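Local coordinates for E3 SUMO-protein ligase SIZ2 (Saccharomyces cerevisiae, PDB 6U75) that acts as an E3 ligase of the PIAS family, promoting the attachment of SUMO to target proteins, and may act on septins and in chromosome maintenance, at residues A17-L21 against E129-C134; G28-F34 against N117-Y123; T160-I164 against C203-Q207. One frame throughout, in Å; residues are numbered along the deposited sequence.

Contact 1. Residues A17-L21 against E129-C134; sequences ANKKL and EYSISC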
ATOM      1  N   ALA A  17      -0.911  11.135 -22.518  1.00 49.89           N
ATOM      2  CA  ALA A  17      -1.701  10.097 -21.866  1.00 34.74           C
ATOM      3  C   ALA A  17      -2.457  10.639 -20.659  1.00 38.60           C
ATOM      4  O   ALA A  17      -2.794   9.878 -19.747  1.00 49.12           O
ATOM      5  CB  ALA A  17      -0.812   8.924 -21.450  1.00 54.09           C
ATOM      6  N   ASN A  18      -2.722  11.939 -20.632  1.00 40.62           N
ATOM      7  CA  ASN A  18      -3.493  12.567 -19.571  1.00 32.62           C
ATOM      8  C   ASN A  18      -4.927  12.778 -20.035  1.00 42.87           C
ATOM      9  O   ASN A  18      -5.209  12.852 -21.234  1.00 44.20           O
ATOM     10  CB  ASN A  18      -2.872  13.906 -19.167  1.00 42.73           C
ATOM     11  CG  ASN A  18      -1.404  13.785 -18.821  1.00 56.69           C
ATOM     12  OD1 ASN A  18      -1.044  13.548 -17.668  1.00 71.25           O
ATOM     13  ND2 ASN A  18      -0.543  13.946 -19.822  1.00 53.34           N
ATOM     14  N   LYS A  19      -5.841  12.873 -19.072  1.00 39.46           N
ATOM     15  CA  LYS A  19      -7.226  13.143 -19.428  1.00 32.90           C
ATOM     16  C   LYS A  19      -7.986  13.649 -18.212  1.00 33.09           C
ATOM     17  O   LYS A  19      -7.795  13.158 -17.100  1.00 28.73           O
ATOM     18  CB  LYS A  19      -7.910  11.889 -19.993  1.00 40.24           C
ATOM     19  CG  LYS A  19      -9.198  12.175 -20.758  1.00 48.01           C
ATOM     20  CD  LYS A  19      -8.926  12.926 -22.057  1.00 49.62           C
ATOM     21  CE  LYS A  19     -10.213  13.306 -22.776  1.00 58.46           C
ATOM     22  NZ  LYS A  19     -10.677  12.246 -23.711  1.00 65.32           N
ATOM     23  N   LYS A  20      -8.848  14.634 -18.436  1.00 40.67           N
ATOM     24  CA  LYS A  20      -9.760  15.119 -17.412  1.00 30.13           C
ATOM     25  C   LYS A  20     -11.131  14.494 -17.633  1.00 30.01           C
ATOM     26  O   LYS A  20     -11.663  14.528 -18.748  1.00 30.38           O
ATOM     27  CB  LYS A  20      -9.862  16.644 -17.439  1.00 43.21           C
ATOM     28  CG  LYS A  20      -8.683  17.368 -16.803  1.00 41.55           C
ATOM     29  CD  LYS A  20      -8.544  17.031 -15.325  1.00 38.41           C
ATOM     30  CE  LYS A  20      -7.924  18.180 -14.547  1.00 46.68           C
ATOM     31  NZ  LYS A  20      -8.867  19.327 -14.409  1.00 60.14           N
ATOM     32  N   LEU A  21     -11.687  13.910 -16.577  1.00 26.86           N
ATOM     33  CA  LEU A  21     -13.027  13.346 -16.593  1.00 32.50           C
ATOM     34  C   LEU A  21     -13.963  14.312 -15.879  1.00 26.00           C
ATOM     35  O   LEU A  21     -13.781  14.590 -14.688  1.00 34.08           O
ATOM     36  CB  LEU A  21     -13.053  11.976 -15.917  1.00 32.04           C
ATOM     37  CG  LEU A  21     -13.070  10.757 -16.837  1.00 37.65           C
ATOM     38  CD1 LEU A  21     -13.017   9.483 -16.013  1.00 31.46           C
ATOM     39  CD2 LEU A  21     -14.305  10.773 -17.723  1.00 56.00           C
ATOM     40  N   GLU A 129     -14.909  15.422 -10.619  1.00 32.94           N
ATOM     41  CA  GLU A 129     -13.962  15.410 -11.722  1.00 33.73           C
ATOM     42  C   GLU A 129     -12.725  14.603 -11.350  1.00 28.99           C
ATOM     43  O   GLU A 129     -12.292  14.587 -10.195  1.00 35.35           O
ATOM     44  CB  GLU A 129     -13.564  16.836 -12.105  1.00 34.19           C
ATOM     45  CG  GLU A 129     -14.728  17.689 -12.580  1.00 51.57           C
ATOM     46  CD  GLU A 129     -14.307  19.097 -12.952  1.00 53.37           C
ATOM     47  OE1 GLU A 129     -15.112  20.032 -12.756  1.00 50.08           O
ATOM     48  OE2 GLU A 129     -13.169  19.269 -13.436  1.00 71.98           O
ATOM     49  N   TYR A 130     -12.158  13.924 -12.346  1.00 26.23           N
ATOM     50  CA  TYR A 130     -11.010  13.055 -12.135  1.00 31.85           C
ATOM     51  C   TYR A 130      -9.881  13.426 -13.086  1.00 31.02           C
ATOM     52  O   TYR A 130     -10.112  13.936 -14.184  1.00 32.26           O
ATOM     53  CB  TYR A 130     -11.381  11.575 -12.335  1.00 36.13           C
ATOM     54  CG  TYR A 130     -12.318  11.022 -11.284  1.00 34.47           C
ATOM     55  CD1 TYR A 130     -13.694  11.092 -11.446  1.00 29.85           C
ATOM     56  CD2 TYR A 130     -11.824  10.425 -10.132  1.00 30.69           C
ATOM     57  CE1 TYR A 130     -14.553  10.588 -10.487  1.00 30.23           C
ATOM     58  CE2 TYR A 130     -12.675   9.917  -9.170  1.00 34.38           C
ATOM     59  CZ  TYR A 130     -14.038  10.001  -9.352  1.00 37.85           C
ATOM     60  OH  TYR A 130     -14.889   9.496  -8.396  1.00 32.07           O
ATOM     61  N   SER A 131      -8.656  13.171 -12.640  1.00 29.34           N
ATOM     62  CA  SER A 131      -7.460  13.284 -13.462  1.00 30.00           C
ATOM     63  C   SER A 131      -6.921  11.886 -13.728  1.00 39.20           C
ATOM     64  O   SER A 131      -6.741  11.098 -12.791  1.00 40.90           O
ATOM     65  CB  SER A 131      -6.393  14.140 -12.777  1.00 41.86           C
ATOM     66  OG  SER A 131      -6.807  15.490 -12.667  1.00 54.49           O
ATOM     67  N   ILE A 132      -6.667  11.589 -15.000  1.00 26.07           N
ATOM     68  CA  ILE A 132      -6.160  10.300 -15.452  1.00 32.69           C
ATOM     69  C   ILE A 132      -4.760  10.520 -16.006  1.00 34.83           C
ATOM     70  O   ILE A 132      -4.560  11.380 -16.874  1.00 35.72           O
ATOM     71  CB  ILE A 132      -7.078   9.683 -16.521  1.00 41.76           C
ATOM     72  CG1 ILE A 132      -8.488   9.458 -15.963  1.00 47.53           C
ATOM     73  CG2 ILE A 132      -6.489   8.384 -17.049  1.00 43.13           C
ATOM     74  CD1 ILE A 132      -8.575   8.378 -14.904  1.00 40.67           C
ATOM     75  N   SER A 133      -3.799   9.744 -15.508  1.00 38.27           N
ATOM     76  CA  SER A 133      -2.408   9.856 -15.915  1.00 34.94           C
ATOM     77  C   SER A 133      -1.844   8.464 -16.166  1.00 34.00           C
ATOM     78  O   SER A 133      -2.423   7.457 -15.758  1.00 35.06           O
ATOM     79  CB  SER A 133      -1.562  10.573 -14.854  1.00 36.55           C
ATOM     80  OG  SER A 133      -2.185  11.771 -14.427  1.00 67.46           O
ATOM     81  N   CYS A 134      -0.697   8.417 -16.837  1.00 39.93           N
ATOM     82  CA  CYS A 134       0.004   7.165 -17.082  1.00 32.77           C
ATOM     83  C   CYS A 134       1.486   7.380 -16.837  1.00 34.75           C
ATOM     84  O   CYS A 134       2.058   8.366 -17.313  1.00 33.21           O
ATOM     85  CB  CYS A 134      -0.227   6.660 -18.510  1.00 42.18           C
ATOM     86  SG  CYS A 134      -1.949   6.307 -18.902  1.00 56.10           S
TER
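K19 and L21 form antiparallel hydrogen-bonded pairs with I132 and Y130, joining the end of strand 12-21 to the start of strand 130-139 in the PINIT domain. K19 N donates to I132 O at 2.9 Å and I132 N returns a bond to K19 O. L21 N to Y130 O is nearly straight at its hydrogen (174°), and Y130 N closes that pair on L21 O. CA-H...O contacts accompany these bonds, N18 CA to I132 O and E129 CA to L21 O.

Apolar contact is made mostly near the backbone. L21 CB meets Y130 CB at 4.0 Å, while the tyrosine ring extends to the far side, against F58; at the other end A17 CB rests on C134 CB at 3.8 Å.

On the face opposite K19 and L21, K20, bent at chi2 (-62°) and again at chi4, lays CD and CE alongside S131, with CE 3.5 Å from S131 OG. That hydroxyl is hydrogen-bonded to E65. K20 NZ stays 4.4 Å from E129 OE2, too far for a salt bridge, and makes a weak bond to S59.

Strand 130-139 runs between strands 12-21 and 50-58: S131 and S133 bond through their backbones to G57 and F55. The face carrying K19, L21 and I132 packs on strand 28-34, where K19 and I132 touch M32 and L21 touches T30.

Contact 2. Residues G28-F34 against N117-Y123; sequences GCTKMKF and NHLDLHY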
ATOM      1  N   GLY A  28     -22.190   6.952 -19.608  1.00 34.27           N
ATOM      2  CA  GLY A  28     -21.182   7.604 -20.427  1.00 43.61           C
ATOM      3  C   GLY A  28     -19.950   6.741 -20.596  1.00 45.01           C
ATOM      4  O   GLY A  28     -19.748   5.745 -19.889  1.00 33.69           O
ATOM      5  N   CYS A  29     -19.122   7.151 -21.557  1.00 37.74           N
ATOM      6  CA  CYS A  29     -17.861   6.485 -21.853  1.00 47.67           C
ATOM      7  C   CYS A  29     -16.854   7.529 -22.311  1.00 49.30           C
ATOM      8  O   CYS A  29     -17.178   8.379 -23.145  1.00 47.70           O
ATOM      9  CB  CYS A  29     -18.038   5.415 -22.934  1.00 34.16           C
ATOM     10  SG  CYS A  29     -16.483   4.729 -23.546  1.00 56.86           S
ATOM     11  N   THR A  30     -15.640   7.461 -21.769  1.00 39.05           N
ATOM     12  CA  THR A  30     -14.565   8.380 -22.121  1.00 39.25           C
ATOM     13  C   THR A  30     -13.435   7.605 -22.784  1.00 39.09           C
ATOM     14  O   THR A  30     -13.021   6.553 -22.286  1.00 40.43           O
ATOM     15  CB  THR A  30     -14.048   9.124 -20.888  1.00 43.09           C
ATOM     16  OG1 THR A  30     -15.086   9.963 -20.366  1.00 56.30           O
ATOM     17  CG2 THR A  30     -12.841   9.980 -21.243  1.00 52.24           C
ATOM     18  N   LYS A  31     -12.934   8.130 -23.896  1.00 40.87           N
ATOM     19  CA  LYS A  31     -11.922   7.463 -24.700  1.00 42.36           C
ATOM     20  C   LYS A  31     -10.611   8.236 -24.656  1.00 40.13           C
ATOM     21  O   LYS A  31     -10.598   9.466 -24.562  1.00 40.47           O
ATOM     22  CB  LYS A  31     -12.392   7.322 -26.151  1.00 41.68           C
ATOM     23  CG  LYS A  31     -13.632   6.460 -26.312  1.00 38.02           C
ATOM     24  CD  LYS A  31     -14.199   6.556 -27.719  1.00 54.70           C
ATOM     25  CE  LYS A  31     -14.837   5.246 -28.151  1.00 57.32           C
ATOM     26  NZ  LYS A  31     -15.435   5.339 -29.511  1.00 79.72           N
ATOM     27  N   MET A  32      -9.503   7.497 -24.726  1.00 43.66           N
ATOM     28  CA  MET A  32      -8.171   8.092 -24.746  1.00 40.58           C
ATOM     29  C   MET A  32      -7.323   7.367 -25.777  1.00 36.45           C
ATOM     30  O   MET A  32      -7.176   6.143 -25.710  1.00 40.92           O
ATOM     31  CB  MET A  32      -7.502   8.008 -23.371  1.00 44.78           C
ATOM     32  CG  MET A  32      -8.252   8.710 -22.256  1.00 50.68           C
ATOM     33  SD  MET A  32      -7.464   8.469 -20.651  1.00 79.71           S
ATOM     34  CE  MET A  32      -5.799   9.046 -20.990  1.00 34.64           C
ATOM     35  N   LYS A  33      -6.763   8.117 -26.719  1.00 42.00           N
ATOM     36  CA  LYS A  33      -5.777   7.592 -27.651  1.00 49.59           C
ATOM     37  C   LYS A  33      -4.394   8.065 -27.229  1.00 50.04           C
ATOM     38  O   LYS A  33      -4.208   9.239 -26.891  1.00 46.38           O
ATOM     39  CB  LYS A  33      -6.057   8.052 -29.084  1.00 52.09           C
ATOM     40  CG  LYS A  33      -7.527   8.208 -29.442  1.00 66.33           C
ATOM     41  CD  LYS A  33      -7.732   8.329 -30.953  1.00 61.95           C
ATOM     42  CE  LYS A  33      -7.043   9.556 -31.548  1.00 53.52           C
ATOM     43  NZ  LYS A  33      -7.646  10.838 -31.087  1.00 63.70           N
ATOM     44  N   PHE A  34      -3.425   7.153 -27.240  1.00 45.85           N
ATOM     45  CA  PHE A  34      -2.043   7.576 -27.057  1.00 40.58           C
ATOM     46  C   PHE A  34      -1.103   6.489 -27.553  1.00 38.97           C
ATOM     47  O   PHE A  34      -1.468   5.315 -27.650  1.00 37.20           O
ATOM     48  CB  PHE A  34      -1.741   7.928 -25.594  1.00 35.00           C
ATOM     49  CG  PHE A  34      -1.845   6.769 -24.649  1.00 42.46           C
ATOM     50  CD1 PHE A  34      -0.755   5.946 -24.417  1.00 39.01           C
ATOM     51  CD2 PHE A  34      -3.027   6.513 -23.974  1.00 46.17           C
ATOM     52  CE1 PHE A  34      -0.846   4.882 -23.540  1.00 33.25           C
ATOM     53  CE2 PHE A  34      -3.125   5.452 -23.096  1.00 44.39           C
ATOM     54  CZ  PHE A  34      -2.032   4.635 -22.878  1.00 46.06           C
ATOM     55  N   ASN A 117      -2.669   3.071 -29.075  1.00 49.18           N
ATOM     56  CA  ASN A 117      -3.274   2.460 -27.899  1.00 42.17           C
ATOM     57  C   ASN A 117      -4.556   3.202 -27.547  1.00 43.91           C
ATOM     58  O   ASN A 117      -4.556   4.435 -27.429  1.00 44.86           O
ATOM     59  CB  ASN A 117      -2.316   2.469 -26.706  1.00 38.35           C
ATOM     60  CG  ASN A 117      -1.072   1.640 -26.952  1.00 39.97           C
ATOM     61  OD1 ASN A 117      -1.108   0.412 -26.879  1.00 41.28           O
ATOM     62  ND2 ASN A 117       0.039   2.309 -27.237  1.00 44.40           N
ATOM     63  N   HIS A 118      -5.639   2.447 -27.384  1.00 57.12           N
ATOM     64  CA  HIS A 118      -6.949   2.980 -27.040  1.00 44.19           C
ATOM     65  C   HIS A 118      -7.328   2.516 -25.641  1.00 39.65           C
ATOM     66  O   HIS A 118      -7.254   1.321 -25.339  1.00 49.26           O
ATOM     67  CB  HIS A 118      -8.010   2.526 -28.045  1.00 37.41           C
ATOM     68  CG  HIS A 118      -7.686   2.867 -29.467  1.00 44.20           C
ATOM     69  ND1 HIS A 118      -7.977   4.095 -30.023  1.00 46.10           N
ATOM     70  CD2 HIS A 118      -7.101   2.139 -30.446  1.00 45.63           C
ATOM     71  CE1 HIS A 118      -7.582   4.109 -31.284  1.00 54.40           C
ATOM     72  NE2 HIS A 118      -7.046   2.934 -31.565  1.00 51.24           N
ATOM     73  N   LEU A 119      -7.731   3.460 -24.795  1.00 45.90           N
ATOM     74  CA  LEU A 119      -8.179   3.177 -23.435  1.00 39.56           C
ATOM     75  C   LEU A 119      -9.581   3.751 -23.277  1.00 38.50           C
ATOM     76  O   LEU A 119      -9.766   4.972 -23.325  1.00 42.31           O
ATOM     77  CB  LEU A 119      -7.222   3.772 -22.403  1.00 33.41           C
ATOM     78  CG  LEU A 119      -7.636   3.618 -20.937  1.00 29.38           C
ATOM     79  CD1 LEU A 119      -7.652   2.154 -20.530  1.00 32.80           C
ATOM     80  CD2 LEU A 119      -6.714   4.415 -20.029  1.00 39.84           C
ATOM     81  N   ASP A 120     -10.563   2.874 -23.102  1.00 43.11           N
ATOM     82  CA  ASP A 120     -11.942   3.275 -22.878  1.00 37.97           C
ATOM     83  C   ASP A 120     -12.285   3.104 -21.405  1.00 35.91           C
ATOM     84  O   ASP A 120     -11.840   2.154 -20.756  1.00 48.52           O
ATOM     85  CB  ASP A 120     -12.901   2.451 -23.738  1.00 43.04           C
ATOM     86  CG  ASP A 120     -12.452   2.354 -25.184  1.00 51.69           C
ATOM     87  OD1 ASP A 120     -11.768   1.370 -25.533  1.00 65.63           O
ATOM     88  OD2 ASP A 120     -12.776   3.266 -25.972  1.00 53.38           O
ATOM     89  N   LEU A 121     -13.077   4.037 -20.884  1.00 37.56           N
ATOM     90  CA  LEU A 121     -13.510   4.024 -19.492  1.00 35.19           C
ATOM     91  C   LEU A 121     -15.016   4.237 -19.481  1.00 40.64           C
ATOM     92  O   LEU A 121     -15.491   5.338 -19.775  1.00 42.34           O
ATOM     93  CB  LEU A 121     -12.787   5.102 -18.686  1.00 47.46           C
ATOM     94  CG  LEU A 121     -13.232   5.327 -17.241  1.00 46.30           C
ATOM     95  CD1 LEU A 121     -13.563   4.021 -16.541  1.00 67.51           C
ATOM     96  CD2 LEU A 121     -12.138   6.062 -16.489  1.00 41.92           C
ATOM     97  N   HIS A 122     -15.757   3.178 -19.168  1.00 47.25           N
ATOM     98  CA  HIS A 122     -17.212   3.203 -19.155  1.00 36.08           C
ATOM     99  C   HIS A 122     -17.715   3.399 -17.732  1.00 32.74           C
ATOM    100  O   HIS A 122     -17.190   2.799 -16.787  1.00 45.41           O
ATOM    101  CB  HIS A 122     -17.783   1.908 -19.732  1.00 29.68           C
ATOM    102  CG  HIS A 122     -17.424   1.676 -21.166  1.00 35.45           C
ATOM    103  ND1 HIS A 122     -16.225   1.120 -21.551  1.00 36.47           N
ATOM    104  CD2 HIS A 122     -18.105   1.933 -22.307  1.00 33.98           C
ATOM    105  CE1 HIS A 122     -16.183   1.040 -22.869  1.00 38.35           C
ATOM    106  NE2 HIS A 122     -17.312   1.527 -23.352  1.00 44.52           N
ATOM    107  N   TYR A 123     -18.743   4.234 -17.592  1.00 35.62           N
ATOM    108  CA  TYR A 123     -19.270   4.599 -16.288  1.00 31.79           C
ATOM    109  C   TYR A 123     -20.764   4.858 -16.407  1.00 32.16           C
ATOM    110  O   TYR A 123     -21.284   5.148 -17.490  1.00 28.92           O
ATOM    111  CB  TYR A 123     -18.565   5.842 -15.738  1.00 36.41           C
ATOM    112  CG  TYR A 123     -18.595   7.000 -16.707  1.00 35.67           C
ATOM    113  CD1 TYR A 123     -19.666   7.881 -16.733  1.00 33.46           C
ATOM    114  CD2 TYR A 123     -17.560   7.201 -17.611  1.00 41.36           C
ATOM    115  CE1 TYR A 123     -19.702   8.937 -17.622  1.00 41.65           C
ATOM    116  CE2 TYR A 123     -17.586   8.254 -18.506  1.00 51.12           C
ATOM    117  CZ  TYR A 123     -18.660   9.119 -18.507  1.00 45.79           C
ATOM    118  OH  TYR A 123     -18.695  10.169 -19.394  1.00 41.90           O
TER
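Y123 lies over G28 at one end of an antiparallel strand pair, in which strand 28-34 forms an edge of a four-stranded antiparallel sheet of the PINIT domain, beside strand 117-123. The tyrosine CG sits between its own backbone N and carbonyl carbon (chi1 53°), which folds the ring back across the pair onto the glycine. One ring face receives G28: its CA is 3.8 Å from the ring centroid in a CH-pi contact, and its O stands over the ring centre. T30 OG1 comes to the ring edge, 3.6 Å from Y123 CE2. With an alanine in place of Y123, G28 would probably lose the ring that packs on it, leaving a gap at this end of the sheet.

Next along, on the other face, C29 extends SG opposite its backbone N (chi1 171°) and over the imidazole of H122, 3.6 Å from the centroid, a sulfur-aromatic contact. K31 and D120 run side by side in the same direction; the carboxylate meets the aliphatic part of the lysine, D120 OD2 lying 3.3 Å from K31 CG, while NZ stays farther off. K33 and H118 likewise lie side by side, K33 CG 4.2 Å from H118 ND1.

Back on the face shared with Y123, M32 and L119 also lie alongside one another, M32 SD 4.2 Å from L119 CD2, and both are buried. This face turns toward strand 12-21, where T30 and L121 touch L21.

At the last pair the F34 ring has N117 CB over one face, offset toward its rim. N117 OD1 is held by N83 and K111. F34 O takes a bond from N117 N at 2.9 Å and a weak second one from N117 ND2 at 3.4 Å.

Contact 3. Residues T160-I164 against C203-Q207; sequences TTAYI and CKHIQ. With ZN (zinc ion), chain C.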
ATOM      1  N   THR A 160      10.910  -0.890  25.305  1.00 56.57           N
ATOM      2  CA  THR A 160       9.679  -1.621  25.583  1.00 59.67           C
ATOM      3  C   THR A 160       9.537  -1.914  27.072  1.00 59.56           C
ATOM      4  O   THR A 160       8.439  -1.798  27.628  1.00 62.78           O
ATOM      5  CB  THR A 160       9.644  -2.920  24.777  1.00 56.63           C
ATOM      6  OG1 THR A 160       9.855  -2.631  23.390  1.00 66.35           O
ATOM      7  CG2 THR A 160       8.300  -3.615  24.948  1.00 64.61           C
ATOM      8  N   THR A 161      10.631  -2.302  27.733  1.00 55.90           N
ATOM      9  CA  THR A 161      10.566  -2.539  29.172  1.00 51.26           C
ATOM     10  C   THR A 161      10.211  -1.260  29.922  1.00 54.59           C
ATOM     11  O   THR A 161       9.399  -1.281  30.857  1.00 62.41           O
ATOM     12  CB  THR A 161      11.893  -3.103  29.677  1.00 39.93           C
ATOM     13  OG1 THR A 161      12.977  -2.318  29.164  1.00 63.82           O
ATOM     14  CG2 THR A 161      12.064  -4.552  29.242  1.00 53.46           C
ATOM     15  N   ALA A 162      10.813  -0.135  29.526  1.00 54.03           N
ATOM     16  CA  ALA A 162      10.484   1.137  30.157  1.00 60.83           C
ATOM     17  C   ALA A 162       9.015   1.481  29.960  1.00 63.45           C
ATOM     18  O   ALA A 162       8.347   1.949  30.889  1.00 60.30           O
ATOM     19  CB  ALA A 162      11.376   2.244  29.595  1.00 55.93           C
ATOM     20  N   TYR A 163       8.493   1.255  28.752  1.00 65.14           N
ATOM     21  CA  TYR A 163       7.083   1.526  28.496  1.00 60.99           C
ATOM     22  C   TYR A 163       6.190   0.643  29.358  1.00 60.33           C
ATOM     23  O   TYR A 163       5.190   1.113  29.913  1.00 70.31           O
ATOM     24  CB  TYR A 163       6.772   1.315  27.015  1.00 59.18           C
ATOM     25  CG  TYR A 163       5.312   1.488  26.669  1.00 65.24           C
ATOM     26  CD1 TYR A 163       4.779   2.746  26.428  1.00 61.24           C
ATOM     27  CD2 TYR A 163       4.464   0.390  26.580  1.00 59.39           C
ATOM     28  CE1 TYR A 163       3.445   2.909  26.111  1.00 60.30           C
ATOM     29  CE2 TYR A 163       3.129   0.542  26.263  1.00 68.53           C
ATOM     30  CZ  TYR A 163       2.624   1.805  26.030  1.00 58.48           C
ATOM     31  OH  TYR A 163       1.294   1.961  25.714  1.00 53.51           O
ATOM     32  N   ILE A 164       6.529  -0.641  29.476  1.00 57.21           N
ATOM     33  CA  ILE A 164       5.737  -1.548  30.303  1.00 67.35           C
ATOM     34  C   ILE A 164       5.719  -1.062  31.748  1.00 65.78           C
ATOM     35  O   ILE A 164       4.664  -1.006  32.393  1.00 57.61           O
ATOM     36  CB  ILE A 164       6.286  -2.983  30.200  1.00 63.78           C
ATOM     37  CG1 ILE A 164       6.126  -3.515  28.773  1.00 65.83           C
ATOM     38  CG2 ILE A 164       5.576  -3.899  31.190  1.00 61.63           C
ATOM     39  CD1 ILE A 164       6.991  -4.722  28.468  1.00 60.27           C
ATOM     40  N   CYS A 203       3.169   4.091  17.897  1.00 56.54           N
ATOM     41  CA  CYS A 203       2.142   3.196  18.408  1.00 48.53           C
ATOM     42  C   CYS A 203       2.251   3.081  19.923  1.00 53.15           C
ATOM     43  O   CYS A 203       3.337   2.837  20.459  1.00 56.06           O
ATOM     44  CB  CYS A 203       2.266   1.815  17.763  1.00 54.90           C
ATOM     45  SG  CYS A 203       1.667   1.739  16.060  1.00 55.89           S
ATOM     46  N   LYS A 204       1.123   3.250  20.602  1.00 55.80           N
ATOM     47  CA  LYS A 204       1.069   3.197  22.062  1.00 59.25           C
ATOM     48  C   LYS A 204       0.561   1.831  22.522  1.00 48.67           C
ATOM     49  O   LYS A 204      -0.471   1.706  23.184  1.00 48.23           O
ATOM     50  CB  LYS A 204       0.189   4.326  22.595  1.00 59.13           C
ATOM     51  CG  LYS A 204       0.467   5.686  21.958  1.00 66.50           C
ATOM     52  CD  LYS A 204       1.854   6.206  22.310  1.00 67.65           C
ATOM     53  CE  LYS A 204       2.305   7.283  21.336  1.00 60.07           C
ATOM     54  NZ  LYS A 204       3.618   7.871  21.721  1.00 69.49           N
ATOM     55  N   HIS A 205       1.307   0.794  22.149  1.00 56.47           N
ATOM     56  CA  HIS A 205       0.947  -0.574  22.500  1.00 40.65           C
ATOM     57  C   HIS A 205       2.136  -1.484  22.234  1.00 43.19           C
ATOM     58  O   HIS A 205       2.891  -1.264  21.284  1.00 55.58           O
ATOM     59  CB  HIS A 205      -0.279  -1.046  21.706  1.00 35.21           C
ATOM     60  CG  HIS A 205      -0.135  -0.904  20.221  1.00 50.57           C
ATOM     61  ND1 HIS A 205       0.727  -1.683  19.478  1.00 45.91           N
ATOM     62  CD2 HIS A 205      -0.751  -0.080  19.341  1.00 56.76           C
ATOM     63  CE1 HIS A 205       0.637  -1.340  18.205  1.00 47.30           C
ATOM     64  NE2 HIS A 205      -0.252  -0.370  18.094  1.00 44.87           N
ATOM     65  N   ILE A 206       2.297  -2.504  23.082  1.00 49.23           N
ATOM     66  CA  ILE A 206       3.399  -3.446  22.911  1.00 50.61           C
ATOM     67  C   ILE A 206       3.088  -4.520  21.876  1.00 46.87           C
ATOM     68  O   ILE A 206       4.012  -5.185  21.391  1.00 57.95           O
ATOM     69  CB  ILE A 206       3.771  -4.120  24.244  1.00 43.67           C
ATOM     70  CG1 ILE A 206       2.545  -4.785  24.876  1.00 52.88           C
ATOM     71  CG2 ILE A 206       4.379  -3.104  25.200  1.00 53.98           C
ATOM     72  CD1 ILE A 206       2.878  -5.705  26.030  1.00 58.15           C
ATOM     73  N   GLN A 207       1.819  -4.713  21.523  1.00 42.63           N
ATOM     74  CA  GLN A 207       1.472  -5.716  20.528  1.00 46.68           C
ATOM     75  C   GLN A 207       2.035  -5.333  19.165  1.00 50.48           C
ATOM     76  O   GLN A 207       2.155  -4.153  18.824  1.00 42.99           O
ATOM     77  CB  GLN A 207      -0.045  -5.887  20.432  1.00 38.64           C
ATOM     78  CG  GLN A 207      -0.693  -6.492  21.667  1.00 62.29           C
ATOM     79  CD  GLN A 207      -1.009  -5.462  22.732  1.00 55.41           C
ATOM     80  OE1 GLN A 207      -0.405  -4.391  22.778  1.00 58.38           O
ATOM     81  NE2 GLN A 207      -1.973  -5.776  23.592  1.00 67.90           N
TER
HETATM   82 ZN    ZN C 501      -0.390   0.759  16.403  1.00 47.51          ZN
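Y163 and I206 carry most of this contact between helix 157-168 and the zinc-binding loop 203-207. The loop begins with C203, whose SG binds the zinc ion at 2.3 Å and whose side chain keeps well clear of the helix.

K204 presents its carbonyl to the helix: its O lies 3.1 Å from Y163 OH, and its CB is also near the hydroxyl. Y163 reaches this carbonyl because its CG is anti to the backbone N (chi1 176°), which swings the ring out from the helix toward the loop. The rest of the lysine chain runs off from the helix.

H205 points its CB away from the helix and its ring to the metal, NE2 binding zinc at 2.0 Å. C226 and C229 complete the site of three cysteines and one histidine, the single zinc centre characteristic of an SP-RING, the RING-like domain of PIAS-family SUMO ligases.

I206 turns the other way and inserts CG2 against the helix. That one methyl meets three side chains: Y163 CD2 at 3.8 Å, obliquely to the ring, and T160 CG2 and I164 CG1, each at 4.0 Å. T160 and I164 also touch F243 of helix 242-249.

Q207 O accepts a weak bond of 2.9 Å from H205 ND1, which may help to fix the rotation of the zinc-bound imidazole.

Contacts 1 and 2 belong to one PINIT domain and touch, their centres about 11 Å apart. Contact 2 is nested along the chain inside the loop closed by contact 1: strand 28-34 follows strand 12-21, and strand 130-139 follows strand 117-123. M32 is one of the links between their sheets, its CE reaching to 3.4 Å from A17 O. Contact 3 comes later in the chain, on the opposite side of its centre and in the SP-RING part, about 45 Å from contact 1 and about 51 Å from contact 2 between centres. The nearest atoms are about 30 and 36 Å away, so neither PINIT contact approaches the zinc loop.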